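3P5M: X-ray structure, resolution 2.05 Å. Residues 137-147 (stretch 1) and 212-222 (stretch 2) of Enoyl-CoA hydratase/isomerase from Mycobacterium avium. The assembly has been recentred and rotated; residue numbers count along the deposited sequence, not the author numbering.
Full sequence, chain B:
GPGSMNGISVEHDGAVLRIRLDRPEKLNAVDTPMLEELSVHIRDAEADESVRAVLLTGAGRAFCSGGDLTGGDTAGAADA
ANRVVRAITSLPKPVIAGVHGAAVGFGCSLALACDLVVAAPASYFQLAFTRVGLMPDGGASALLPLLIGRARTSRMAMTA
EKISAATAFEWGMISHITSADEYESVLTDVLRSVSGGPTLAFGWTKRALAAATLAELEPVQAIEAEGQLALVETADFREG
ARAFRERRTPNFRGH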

# COMPACT_ATOMS: atom_id res chain seq x y z
N ASP B 137 24.63 12.76 12.73
CA ASP B 137 26.08 12.55 12.51
C ASP B 137 26.38 11.26 11.72
O ASP B 137 25.45 10.57 11.25
CB ASP B 137 26.82 12.49 13.85
CG ASP B 137 26.37 11.33 14.71
OD1 ASP B 137 25.68 10.40 14.21
OD2 ASP B 137 26.70 11.35 15.90
N GLY B 138 27.67 10.93 11.59
CA GLY B 138 28.08 9.76 10.83
C GLY B 138 28.04 9.99 9.34
O GLY B 138 28.56 9.19 8.59
N GLY B 139 27.44 11.11 8.92
CA GLY B 139 27.13 11.35 7.53
C GLY B 139 25.71 10.86 7.20
O GLY B 139 25.37 10.72 6.03
N ALA B 140 24.88 10.61 8.22
CA ALA B 140 23.43 10.39 8.01
C ALA B 140 22.78 11.40 7.02
O ALA B 140 21.90 11.03 6.22
CB ALA B 140 22.67 10.41 9.36
N SER B 141 23.22 12.66 7.06
CA SER B 141 22.53 13.70 6.24
C SER B 141 22.75 13.46 4.75
O SER B 141 21.92 13.84 3.95
CB SER B 141 22.97 15.12 6.61
OG SER B 141 22.90 15.32 8.01
N ALA B 142 23.87 12.83 4.39
CA ALA B 142 24.13 12.46 2.99
C ALA B 142 23.58 11.09 2.67
O ALA B 142 23.15 10.89 1.53
CB ALA B 142 25.64 12.49 2.70
N LEU B 143 23.58 10.16 3.62
CA LEU B 143 23.08 8.80 3.35
C LEU B 143 21.58 8.76 3.14
O LEU B 143 21.10 8.27 2.13
CB LEU B 143 23.43 7.80 4.48
CG LEU B 143 24.91 7.52 4.80
CD1 LEU B 143 25.05 6.75 6.09
CD2 LEU B 143 25.49 6.71 3.66
N LEU B 144 20.84 9.28 4.10
CA LEU B 144 19.38 9.24 4.06
C LEU B 144 18.67 9.79 2.78
O LEU B 144 17.76 9.13 2.24
CB LEU B 144 18.81 9.81 5.37
CG LEU B 144 18.80 8.86 6.59
CD1 LEU B 144 18.65 9.59 7.94
CD2 LEU B 144 17.62 7.92 6.45
N PRO B 145 19.06 10.96 2.26
CA PRO B 145 18.31 11.43 1.08
C PRO B 145 18.39 10.51 -0.15
O PRO B 145 17.43 10.45 -0.94
CB PRO B 145 18.95 12.78 0.77
CG PRO B 145 19.48 13.29 2.07
CD PRO B 145 20.00 12.00 2.76
N LEU B 146 19.50 9.79 -0.32
CA LEU B 146 19.65 8.86 -1.44
C LEU B 146 18.97 7.53 -1.12
O LEU B 146 19.04 6.59 -1.89
CB LEU B 146 21.16 8.67 -1.81
CG LEU B 146 21.79 9.78 -2.68
CD1 LEU B 146 21.14 9.79 -4.05
CD2 LEU B 146 21.65 11.18 -2.03
N LEU B 147 18.33 7.44 0.04
CA LEU B 147 17.57 6.24 0.41
C LEU B 147 16.07 6.51 0.34
O LEU B 147 15.33 5.73 -0.30
CB LEU B 147 17.98 5.75 1.81
CG LEU B 147 19.42 5.26 1.93
CD1 LEU B 147 19.78 4.88 3.36
CD2 LEU B 147 19.66 4.08 1.00
N ALA B 212 28.27 6.79 -7.55
CA ALA B 212 27.00 7.35 -7.96
C ALA B 212 26.26 8.03 -6.80
O ALA B 212 25.40 8.84 -7.04
CB ALA B 212 26.12 6.25 -8.52
N THR B 213 26.55 7.68 -5.55
CA THR B 213 25.65 8.09 -4.45
C THR B 213 26.39 8.78 -3.31
O THR B 213 25.76 9.44 -2.48
CB THR B 213 24.93 6.89 -3.83
OG1 THR B 213 25.91 6.00 -3.29
CG2 THR B 213 24.04 6.14 -4.87
N LEU B 214 27.71 8.61 -3.24
CA LEU B 214 28.45 9.16 -2.11
C LEU B 214 29.33 10.37 -2.41
O LEU B 214 30.24 10.69 -1.63
CB LEU B 214 29.24 8.07 -1.38
CG LEU B 214 28.45 6.86 -0.88
CD1 LEU B 214 29.48 5.85 -0.34
CD2 LEU B 214 27.42 7.19 0.19
N ALA B 215 29.06 11.09 -3.50
CA ALA B 215 29.93 12.21 -3.83
C ALA B 215 29.96 13.25 -2.70
O ALA B 215 30.99 13.86 -2.45
CB ALA B 215 29.55 12.84 -5.16
N GLU B 216 28.84 13.42 -1.98
CA GLU B 216 28.82 14.43 -0.92
C GLU B 216 29.09 13.87 0.48
O GLU B 216 29.00 14.62 1.45
CB GLU B 216 27.48 15.22 -0.93
CG GLU B 216 27.06 15.73 -2.33
CD GLU B 216 28.14 16.61 -2.93
OE1 GLU B 216 28.82 17.30 -2.16
OE2 GLU B 216 28.34 16.58 -4.15
N LEU B 217 29.39 12.56 0.61
CA LEU B 217 29.59 12.00 1.95
C LEU B 217 30.63 12.79 2.75
O LEU B 217 30.35 13.24 3.85
CB LEU B 217 29.96 10.50 1.94
CG LEU B 217 30.07 9.79 3.31
CD1 LEU B 217 28.79 9.92 4.16
CD2 LEU B 217 30.40 8.26 3.12
N GLU B 218 31.82 12.98 2.19
CA GLU B 218 32.87 13.69 2.93
C GLU B 218 32.50 15.15 3.29
O GLU B 218 32.55 15.51 4.47
CB GLU B 218 34.23 13.60 2.21
CG GLU B 218 35.45 13.69 3.11
CD GLU B 218 36.76 13.70 2.33
OE1 GLU B 218 36.91 14.49 1.38
OE2 GLU B 218 37.65 12.91 2.66
N PRO B 219 32.14 16.00 2.28
CA PRO B 219 31.79 17.38 2.67
C PRO B 219 30.64 17.44 3.71
O PRO B 219 30.64 18.30 4.60
CB PRO B 219 31.31 18.04 1.36
CG PRO B 219 31.52 17.09 0.28
CD PRO B 219 32.13 15.81 0.82
N VAL B 220 29.67 16.53 3.60
CA VAL B 220 28.55 16.53 4.53
C VAL B 220 29.01 16.11 5.94
O VAL B 220 28.58 16.70 6.91
CB VAL B 220 27.35 15.66 4.06
CG1 VAL B 220 26.34 15.47 5.19
CG2 VAL B 220 26.68 16.28 2.86
N GLN B 221 29.90 15.11 6.02
CA GLN B 221 30.45 14.68 7.31
C GLN B 221 31.22 15.83 8.00
O GLN B 221 31.08 16.03 9.19
CB GLN B 221 31.34 13.44 7.14
CG GLN B 221 30.56 12.07 7.01
CD GLN B 221 31.50 10.89 6.78
OE1 GLN B 221 32.61 11.09 6.30
NE2 GLN B 221 31.07 9.67 7.12
N ALA B 222 31.99 16.60 7.22
CA ALA B 222 32.68 17.78 7.73
C ALA B 222 31.73 18.88 8.25
O ALA B 222 32.02 19.57 9.23
CB ALA B 222 33.60 18.34 6.69
O HOH W 1 24.27 8.69 -0.42

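Contact between residues 137-147 and 212-222 of the enoyl-CoA hydratase/isomerase, two segments packed through small residues and leucine ends, with one direct hydrogen bond at the Gly138-Gln221 end. The CA-to-CB bond of Gln221 points sideways to stretch 1, but the end of the side chain comes nearer. Chi1 m (-79°) sets Gln221 CG 3.5 Å from Gly139 CA, and chi2 t (177°) carries the amide onward, so that NE2 donates to Gly138 O at 2.9 Å with a nearly straight N-H...O angle of 169°. The close approach at Gly139 needs a bare CA: an ideal CB on Gly139 would lie 2.7 Å from Leu217 CD1 and 2.8 Å from Gln221 CG, and the backbone angles (92/16) would also jam it against the preceding carbonyl. Gly138 and Gly139, both at positive phi, are the two central residues of the type I' turn from Asp137 to Ala140.

Ala142 points toward the second stretch, and its CB packs directly on the second helix, 3.9 Å from Val220 CB and 4.1 Å from Leu217 CA. Val220, chi1 t (169°), places CG1 3.7 Å from both Ala142 N and Ser141 CB. Leu217 starts sideways, yet its t/p rotamer (-175°, 55°) brings CD1 back to the contact, 4.0 Å from Gly139 O and 4.3 Å from Ala142 CB. Leu143 and Leu214 also start sideways; both adopt m/t, and their ends converge with Leu143 CD2 4.0 Å from Leu214 CD2. Leu146 points toward the other stretch in an m/m conformation, its CG 4.0 Å from Thr213 O. Thr213, chi1 p (61°), has its OG1 hydrogen-bonded elsewhere in the structure. Its carbonyl takes part in a water bridge: water 1 donates to Thr213 O at 2.7 Å and to Ala142 O at 3.1 Å, linking the two backbones. Glu216 starts toward stretch 1, but its end leads away; separately, its backbone O lies 4.2 Å from Ala142 CB.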